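Local structure of putative membrane protein (Yersinia pestis CO92, 5TF3) at residues 23-27 with 57-62; 52-56 with 80-86. The protein is of unknown function, belongs to the DUF1198 family, and folds as a compact, all-helical single chain. All coordinates share one frame. Residue numbers count along the deposited sequence, not the author numbering.

In the fold
From the N terminus, the chain runs through helix 2-17 into helix 22-29, passes helix 33-45 and enters helix 48-65. Interaction 1 closes that path by laying residues 57-62, in the second half of helix 48-65, against residues 23-27. Interaction 2 begins on the part of the same helix just before, at 52-56, and is closed further on by residues 80-86, where helix 70-82 ends. The two loops therefore cross rather than nest, their segments alternating along the sequence. Helix 48-65 is their shared element, tied to helix 22-29 and to the end of helix 70-82. The contacts meet where F59 CD2 packs 4.0 Å from L80 CD1.

Interaction 1: residues 23-27 with 57-62; sequences YIESM and LVFIYH
Two helical segments, 23-27 and 57-62, cross at 72° with their axes 10.3 Å apart. The register pairs I24 with V58 (CA atoms 7.0 Å apart) and M27 with Y61 (6.5 Å), so partners follow one another at helical spacing on both sides. Apolar contacts form the buried floor. M27, a selenomethionine extended to SE (chi1 t, chi2 t) with its methyl turned at chi3 p, sets SE against the backbone of the second helix, 3.7 Å from both L57 O and V58 N; SE also lies 4.2 Å from L57 CB and 3.9 Å from V58 CG2, a gap that a long, flexible, unbranched side chain can fill. I24, whose CB points away, bends back in the m,m rotamer to bring CD1 within 3.7 Å of V58 CG2. Aromatic contacts lie beside this floor. Y61 (chi1 t) spreads its ring under the backbone of M27, whose CA makes a CH-pi contact 3.8 Å from the ring centroid, nearly along the normal. The Y61 hydroxyl is hydrogen-bonded to E30. Y23 (chi1 m) turns its ring edge to the face of H62 in an offset edge-to-face pair, centroids 5.5 Å apart and planes at 65°. The one hydrogen bond between the segments runs from H62 NE2 to Y23 O, 3.0 Å at 160°, with H62 in chi1 m; imidazole suits this place because it can donate and stack at once. This is steeply crossed helix-helix packing within an all-helical fold. Helix 2-17 supplies I13 against both I24 and V58, W76 of helix 70-82 stacks on H62, and Y100 of helix 91-100 touches L57.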
ATOM      1  N   TYR A  23      -1.354  -8.043  -8.715  1.00 23.20           N
ATOM      2  CA  TYR A  23      -1.336  -7.602  -7.332  1.00 31.25           C
ATOM      3  C   TYR A  23      -2.005  -6.246  -7.147  1.00 33.92           C
ATOM      4  O   TYR A  23      -2.485  -5.957  -6.052  1.00 34.30           O
ATOM      5  CB  TYR A  23       0.099  -7.575  -6.815  1.00 30.69           C
ATOM      6  CG  TYR A  23       0.678  -8.964  -6.676  1.00 34.53           C
ATOM      7  CD1 TYR A  23       0.451  -9.709  -5.534  1.00 36.83           C
ATOM      8  CD2 TYR A  23       1.428  -9.537  -7.700  1.00 34.96           C
ATOM      9  CE1 TYR A  23       0.963 -10.990  -5.399  1.00 37.48           C
ATOM     10  CE2 TYR A  23       1.949 -10.825  -7.580  1.00 37.03           C
ATOM     11  CZ  TYR A  23       1.706 -11.541  -6.427  1.00 39.65           C
ATOM     12  OH  TYR A  23       2.216 -12.808  -6.277  1.00 41.60           O
ATOM     13  N   ILE A  24      -2.062  -5.422  -8.188  1.00 31.31           N
ATOM     14  CA  ILE A  24      -2.752  -4.139  -8.094  1.00 32.21           C
ATOM     15  C   ILE A  24      -4.241  -4.303  -8.374  1.00 34.29           C
ATOM     16  O   ILE A  24      -5.079  -3.751  -7.659  1.00 34.48           O
ATOM     17  CB  ILE A  24      -2.109  -3.128  -9.061  1.00 34.10           C
ATOM     18  CG1 ILE A  24      -0.598  -3.127  -8.898  1.00 33.38           C
ATOM     19  CG2 ILE A  24      -2.660  -1.741  -8.825  1.00 29.91           C
ATOM     20  CD1 ILE A  24      -0.164  -2.848  -7.533  1.00 34.98           C
ATOM     21  N   GLU A  25      -4.568  -5.074  -9.414  1.00 28.29           N
ATOM     22  CA  GLU A  25      -5.959  -5.343  -9.762  1.00 34.61           C
ATOM     23  C   GLU A  25      -6.712  -5.986  -8.604  1.00 37.00           C
ATOM     24  O   GLU A  25      -7.875  -5.654  -8.352  1.00 41.83           O
ATOM     25  CB  GLU A  25      -6.006  -6.228 -11.019  1.00 37.18           C
ATOM     26  CG  GLU A  25      -5.360  -5.545 -12.237  1.00 47.86           C
ATOM     27  CD  GLU A  25      -4.996  -6.493 -13.406  1.00 56.38           C
ATOM     28  OE1 GLU A  25      -4.894  -7.727 -13.201  1.00 52.55           O
ATOM     29  OE2 GLU A  25      -4.789  -5.980 -14.538  1.00 59.40           O
ATOM     30  N   SER A  26      -6.067  -6.898  -7.873  1.00 35.50           N
ATOM     31  CA  SER A  26      -6.752  -7.538  -6.749  1.00 39.65           C
ATOM     32  C   SER A  26      -7.123  -6.522  -5.676  1.00 38.16           C
ATOM     33  O   SER A  26      -8.217  -6.585  -5.098  1.00 38.90           O
ATOM     34  CB  SER A  26      -5.880  -8.644  -6.158  1.00 45.49           C
ATOM     35  OG  SER A  26      -5.778  -9.707  -7.087  1.00 58.07           O
HETATM   36  N   MSE A  27      -6.234  -5.579  -5.399  1.00 30.89           N
HETATM   37  CA  MSE A  27      -6.527  -4.524  -4.436  1.00 33.70           C
HETATM   38  C   MSE A  27      -7.671  -3.619  -4.903  1.00 38.88           C
HETATM   39  O   MSE A  27      -8.526  -3.223  -4.105  1.00 41.32           O
HETATM   40  CB  MSE A  27      -5.267  -3.695  -4.166  1.00 31.18           C
HETATM   41  CG  MSE A  27      -5.506  -2.524  -3.240  1.00 40.69           C
HETATM   42 SE   MSE A  27      -3.888  -1.483  -3.126  0.56 40.75          SE
HETATM   43  CE  MSE A  27      -3.915  -0.803  -4.962  1.00 36.57           C
ATOM     44  N   LEU A  57      -0.338   1.615   0.161  1.00 30.13           N
ATOM     45  CA  LEU A  57      -1.655   0.978   0.167  1.00 33.23           C
ATOM     46  C   LEU A  57      -1.566  -0.464  -0.310  1.00 34.07           C
ATOM     47  O   LEU A  57      -2.267  -1.342   0.212  1.00 34.85           O
ATOM     48  CB  LEU A  57      -2.644   1.748  -0.716  1.00 33.26           C
ATOM     49  CG  LEU A  57      -3.276   3.008  -0.133  1.00 44.42           C
ATOM     50  CD1 LEU A  57      -4.205   3.593  -1.157  1.00 44.18           C
ATOM     51  CD2 LEU A  57      -4.022   2.691   1.138  1.00 39.56           C
ATOM     52  N   VAL A  58      -0.751  -0.709  -1.339  1.00 31.47           N
ATOM     53  CA  VAL A  58      -0.460  -2.075  -1.779  1.00 29.76           C
ATOM     54  C   VAL A  58       0.073  -2.906  -0.616  1.00 27.47           C
ATOM     55  O   VAL A  58      -0.394  -4.022  -0.355  1.00 24.02           O
ATOM     56  CB  VAL A  58       0.531  -2.042  -2.958  1.00 27.58           C
ATOM     57  CG1 VAL A  58       0.961  -3.449  -3.359  1.00 27.40           C
ATOM     58  CG2 VAL A  58      -0.109  -1.327  -4.154  1.00 28.09           C
ATOM     59  N   PHE A  59       1.055  -2.368   0.109  1.00 27.62           N
ATOM     60  CA  PHE A  59       1.598  -3.064   1.275  1.00 24.43           C
ATOM     61  C   PHE A  59       0.505  -3.372   2.300  1.00 26.97           C
ATOM     62  O   PHE A  59       0.354  -4.515   2.737  1.00 28.40           O
ATOM     63  CB  PHE A  59       2.708  -2.208   1.900  1.00 26.38           C
ATOM     64  CG  PHE A  59       3.244  -2.740   3.203  1.00 28.43           C
ATOM     65  CD1 PHE A  59       2.666  -2.371   4.416  1.00 30.36           C
ATOM     66  CD2 PHE A  59       4.349  -3.581   3.219  1.00 28.75           C
ATOM     67  CE1 PHE A  59       3.149  -2.863   5.618  1.00 30.25           C
ATOM     68  CE2 PHE A  59       4.857  -4.068   4.415  1.00 26.12           C
ATOM     69  CZ  PHE A  59       4.249  -3.708   5.627  1.00 27.40           C
ATOM     70  N   ILE A  60      -0.267  -2.357   2.699  1.00 29.75           N
ATOM     71  CA  ILE A  60      -1.303  -2.568   3.713  1.00 28.50           C
ATOM     72  C   ILE A  60      -2.312  -3.609   3.249  1.00 28.59           C
ATOM     73  O   ILE A  60      -2.708  -4.495   4.016  1.00 28.80           O
ATOM     74  CB  ILE A  60      -1.994  -1.238   4.058  1.00 28.02           C
ATOM     75  CG1 ILE A  60      -1.050  -0.339   4.875  1.00 32.55           C
ATOM     76  CG2 ILE A  60      -3.338  -1.512   4.779  1.00 37.96           C
ATOM     77  CD1 ILE A  60      -1.554   1.085   5.084  1.00 36.02           C
ATOM     78  N   TYR A  61      -2.724  -3.539   1.981  1.00 26.29           N
ATOM     79  CA  TYR A  61      -3.705  -4.496   1.472  1.00 26.71           C
ATOM     80  C   TYR A  61      -3.180  -5.920   1.561  1.00 26.87           C
ATOM     81  O   TYR A  61      -3.859  -6.814   2.074  1.00 30.96           O
ATOM     82  CB  TYR A  61      -4.099  -4.159   0.026  1.00 29.51           C
ATOM     83  CG  TYR A  61      -5.020  -5.213  -0.579  1.00 33.12           C
ATOM     84  CD1 TYR A  61      -6.383  -5.248  -0.255  1.00 36.48           C
ATOM     85  CD2 TYR A  61      -4.524  -6.192  -1.439  1.00 30.67           C
ATOM     86  CE1 TYR A  61      -7.225  -6.225  -0.785  1.00 37.42           C
ATOM     87  CE2 TYR A  61      -5.364  -7.175  -1.977  1.00 34.61           C
ATOM     88  CZ  TYR A  61      -6.705  -7.183  -1.646  1.00 38.30           C
ATOM     89  OH  TYR A  61      -7.526  -8.153  -2.174  1.00 40.26           O
ATOM     90  N   HIS A  62      -1.971  -6.159   1.062  1.00 24.74           N
ATOM     91  CA  HIS A  62      -1.475  -7.530   1.032  1.00 25.31           C
ATOM     92  C   HIS A  62      -1.021  -8.030   2.400  1.00 27.09           C
ATOM     93  O   HIS A  62      -0.939  -9.246   2.593  1.00 28.21           O
ATOM     94  CB  HIS A  62      -0.358  -7.659  -0.013  1.00 24.62           C
ATOM     95  CG  HIS A  62      -0.881  -7.581  -1.409  1.00 29.39           C
ATOM     96  ND1 HIS A  62      -1.606  -8.605  -1.983  1.00 30.47           N
ATOM     97  CD2 HIS A  62      -0.890  -6.567  -2.304  1.00 28.49           C
ATOM     98  CE1 HIS A  62      -1.986  -8.246  -3.196  1.00 30.00           C
ATOM     99  NE2 HIS A  62      -1.572  -7.010  -3.413  1.00 28.85           N
TER

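Interaction 2: residues 52-56 with 80-86; sequences RKAAY and LIRAQIS
Y56 lays its ring beside L80 and I85: with chi1 m, CE1 comes 4.0 Å from L80 CD1 and CZ 3.5 Å from I85 CG2. A tyrosine suits the place because its apolar ring packs beside these side chains while its OH donates a 2.6 Å hydrogen bond to S86 O. One turn back along helix 48-65, R52 reaches over I85, placing one guanidinium face over CG1 (NH2 to CG1 3.9 Å). Its NH2 also makes a weak 3.0 Å hydrogen bond to Q84 O, and water 1 bridges it (2.6 Å from NH2) to S86 N (2.9 Å). Between them A55, small enough for close approach, meets I85 CD1 through CB at 3.6 Å and L80 CD2 at 4.1 Å. In register, R52 faces I85 (CA atoms 7.3 Å apart) and A55 faces L80 (7.5 Å). Helix 70-82 gives way at A83; Q84 takes phi/psi 62/33, and I85 and S86 continue extended, at -108/133 and -56/131. Helix 2-17 closes the apolar side through L16 on I85 and L17 on A55. The turn is a Schellman motif, with Q84 as C-prime, I85 N bonded to L80 O (3.0 Å) and Q84 N to I81 O (2.9 Å).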
ATOM      1  N   ARG A  52       4.242   6.788  -4.990  0.55 52.99           N
ATOM      2  CA  ARG A  52       4.908   6.155  -3.856  0.55 54.70           C
ATOM      3  C   ARG A  52       3.946   5.978  -2.687  0.55 53.82           C
ATOM      4  O   ARG A  52       3.999   4.963  -1.984  0.55 51.89           O
ATOM      5  CB  ARG A  52       6.138   6.968  -3.450  0.55 60.81           C
ATOM      6  CG  ARG A  52       7.166   7.101  -4.576  0.55 65.69           C
ATOM      7  CD  ARG A  52       8.322   8.036  -4.222  0.55 70.97           C
ATOM      8  NE  ARG A  52       9.458   7.321  -3.645  0.55 71.21           N
ATOM      9  CZ  ARG A  52       9.808   7.371  -2.364  0.55 71.58           C
ATOM     10  NH1 ARG A  52       9.109   8.117  -1.514  0.55 72.71           N
ATOM     11  NH2 ARG A  52      10.860   6.683  -1.936  0.55 67.37           N
ATOM     12  N   LYS A  53       3.051   6.944  -2.470  1.00 54.15           N
ATOM     13  CA  LYS A  53       2.006   6.767  -1.470  1.00 55.30           C
ATOM     14  C   LYS A  53       1.165   5.531  -1.771  1.00 47.82           C
ATOM     15  O   LYS A  53       0.804   4.774  -0.863  1.00 51.23           O
ATOM     16  CB  LYS A  53       1.122   8.014  -1.414  1.00 64.62           C
ATOM     17  CG  LYS A  53       1.818   9.245  -0.856  1.00 76.12           C
ATOM     18  CD  LYS A  53       1.337   9.553   0.561  1.00 81.70           C
ATOM     19  CE  LYS A  53       1.891  10.883   1.082  1.00 87.11           C
ATOM     20  NZ  LYS A  53       3.256  10.761   1.695  1.00 87.15           N
ATOM     21  N   ALA A  54       0.859   5.304  -3.051  1.00 42.95           N
ATOM     22  CA  ALA A  54       0.065   4.142  -3.429  1.00 36.95           C
ATOM     23  C   ALA A  54       0.793   2.843  -3.117  1.00 34.51           C
ATOM     24  O   ALA A  54       0.151   1.817  -2.866  1.00 41.55           O
ATOM     25  CB  ALA A  54      -0.288   4.219  -4.914  1.00 37.00           C
ATOM     26  N   ALA A  55       2.126   2.864  -3.121  1.00 36.07           N
ATOM     27  CA  ALA A  55       2.884   1.672  -2.756  1.00 33.82           C
ATOM     28  C   ALA A  55       2.560   1.235  -1.335  1.00 32.81           C
ATOM     29  O   ALA A  55       2.484   0.039  -1.047  1.00 32.37           O
ATOM     30  CB  ALA A  55       4.380   1.926  -2.903  1.00 34.46           C
ATOM     31  N   TYR A  56       2.327   2.192  -0.439  1.00 32.52           N
ATOM     32  CA  TYR A  56       1.994   1.822   0.929  1.00 31.67           C
ATOM     33  C   TYR A  56       0.595   1.229   1.044  1.00 28.50           C
ATOM     34  O   TYR A  56       0.345   0.430   1.953  1.00 31.24           O
ATOM     35  CB  TYR A  56       2.139   3.040   1.844  1.00 35.76           C
ATOM     36  CG  TYR A  56       3.577   3.449   2.041  1.00 33.37           C
ATOM     37  CD1 TYR A  56       4.414   2.740   2.896  1.00 35.23           C
ATOM     38  CD2 TYR A  56       4.102   4.542   1.371  1.00 35.12           C
ATOM     39  CE1 TYR A  56       5.740   3.123   3.084  1.00 35.48           C
ATOM     40  CE2 TYR A  56       5.413   4.929   1.550  1.00 40.12           C
ATOM     41  CZ  TYR A  56       6.228   4.218   2.405  1.00 40.15           C
ATOM     42  OH  TYR A  56       7.531   4.617   2.570  1.00 43.86           O
ATOM     43  N   LEU A  80       9.067  -3.065  -0.785  1.00 31.25           N
ATOM     44  CA  LEU A  80       9.265  -1.627  -0.617  1.00 30.43           C
ATOM     45  C   LEU A  80      10.739  -1.274  -0.670  1.00 30.28           C
ATOM     46  O   LEU A  80      11.140  -0.349  -1.382  1.00 35.53           O
ATOM     47  CB  LEU A  80       8.678  -1.142   0.710  1.00 34.70           C
ATOM     48  CG  LEU A  80       7.174  -1.167   0.899  1.00 35.97           C
ATOM     49  CD1 LEU A  80       6.843  -0.598   2.294  1.00 32.85           C
ATOM     50  CD2 LEU A  80       6.535  -0.353  -0.196  1.00 34.11           C
ATOM     51  N   ILE A  81      11.563  -2.016   0.072  1.00 26.87           N
ATOM     52  CA  ILE A  81      12.980  -1.690   0.157  1.00 30.69           C
ATOM     53  C   ILE A  81      13.634  -1.807  -1.217  1.00 37.09           C
ATOM     54  O   ILE A  81      14.436  -0.949  -1.610  1.00 35.71           O
ATOM     55  CB  ILE A  81      13.668  -2.590   1.202  1.00 29.61           C
ATOM     56  CG1 ILE A  81      13.231  -2.192   2.621  1.00 32.89           C
ATOM     57  CG2 ILE A  81      15.176  -2.504   1.077  1.00 37.46           C
ATOM     58  CD1 ILE A  81      13.755  -3.129   3.702  1.00 30.44           C
ATOM     59  N   ARG A  82      13.286  -2.852  -1.974  0.56 32.96           N
ATOM     60  CA  ARG A  82      13.855  -3.026  -3.308  0.56 34.57           C
ATOM     61  C   ARG A  82      13.424  -1.928  -4.277  0.56 35.32           C
ATOM     62  O   ARG A  82      14.101  -1.703  -5.286  0.56 38.69           O
ATOM     63  CB  ARG A  82      13.476  -4.402  -3.865  0.56 32.79           C
ATOM     64  CG  ARG A  82      14.546  -5.453  -3.622  0.56 34.03           C
ATOM     65  CD  ARG A  82      14.200  -6.815  -4.229  0.56 38.81           C
ATOM     66  NE  ARG A  82      13.495  -7.661  -3.274  0.56 42.91           N
ATOM     67  CZ  ARG A  82      12.191  -7.901  -3.312  0.56 33.31           C
ATOM     68  NH1 ARG A  82      11.446  -7.380  -4.267  0.56 42.78           N
ATOM     69  NH2 ARG A  82      11.639  -8.671  -2.400  0.56 37.13           N
ATOM     70  N   ALA A  83      12.315  -1.248  -4.004  1.00 32.69           N
ATOM     71  CA  ALA A  83      11.874  -0.098  -4.784  1.00 31.22           C
ATOM     72  C   ALA A  83      12.403   1.226  -4.249  1.00 38.58           C
ATOM     73  O   ALA A  83      11.932   2.282  -4.692  1.00 43.56           O
ATOM     74  CB  ALA A  83      10.342  -0.028  -4.815  1.00 27.76           C
ATOM     75  N   GLN A  84      13.323   1.197  -3.277  1.00 39.63           N
ATOM     76  CA  GLN A  84      13.891   2.410  -2.682  1.00 46.90           C
ATOM     77  C   GLN A  84      12.821   3.239  -1.992  1.00 46.14           C
ATOM     78  O   GLN A  84      12.868   4.471  -2.002  1.00 50.39           O
ATOM     79  CB  GLN A  84      14.621   3.267  -3.721  1.00 52.20           C
ATOM     80  CG  GLN A  84      15.527   2.481  -4.640  1.00 59.12           C
ATOM     81  CD  GLN A  84      16.718   1.913  -3.910  1.00 67.37           C
ATOM     82  OE1 GLN A  84      17.643   2.642  -3.541  1.00 76.92           O
ATOM     83  NE2 GLN A  84      16.702   0.605  -3.686  1.00 64.67           N
ATOM     84  N   ILE A  85      11.832   2.563  -1.425  1.00 44.46           N
ATOM     85  CA  ILE A  85      10.763   3.189  -0.660  1.00 46.66           C
ATOM     86  C   ILE A  85      10.993   2.860   0.809  1.00 44.69           C
ATOM     87  O   ILE A  85      11.255   1.700   1.152  1.00 41.94           O
ATOM     88  CB  ILE A  85       9.388   2.693  -1.138  1.00 45.38           C
ATOM     89  CG1 ILE A  85       9.119   3.208  -2.551  1.00 51.49           C
ATOM     90  CG2 ILE A  85       8.291   3.151  -0.202  1.00 43.13           C
ATOM     91  CD1 ILE A  85       7.885   2.650  -3.131  1.00 50.06           C
ATOM     92  N   SER A  86      10.910   3.869   1.668  1.00 46.12           N
ATOM     93  CA  SER A  86      11.140   3.643   3.090  1.00 44.77           C
ATOM     94  C   SER A  86      10.192   2.564   3.607  1.00 40.21           C
ATOM     95  O   SER A  86       8.985   2.629   3.342  1.00 42.09           O
ATOM     96  CB  SER A  86      10.936   4.924   3.896  1.00 42.36           C
ATOM     97  OG  SER A  86      10.926   4.619   5.280  1.00 44.49           O
TER
HETATM   98  O   HOH W   1      10.578   6.542   0.673  1.00 56.75           O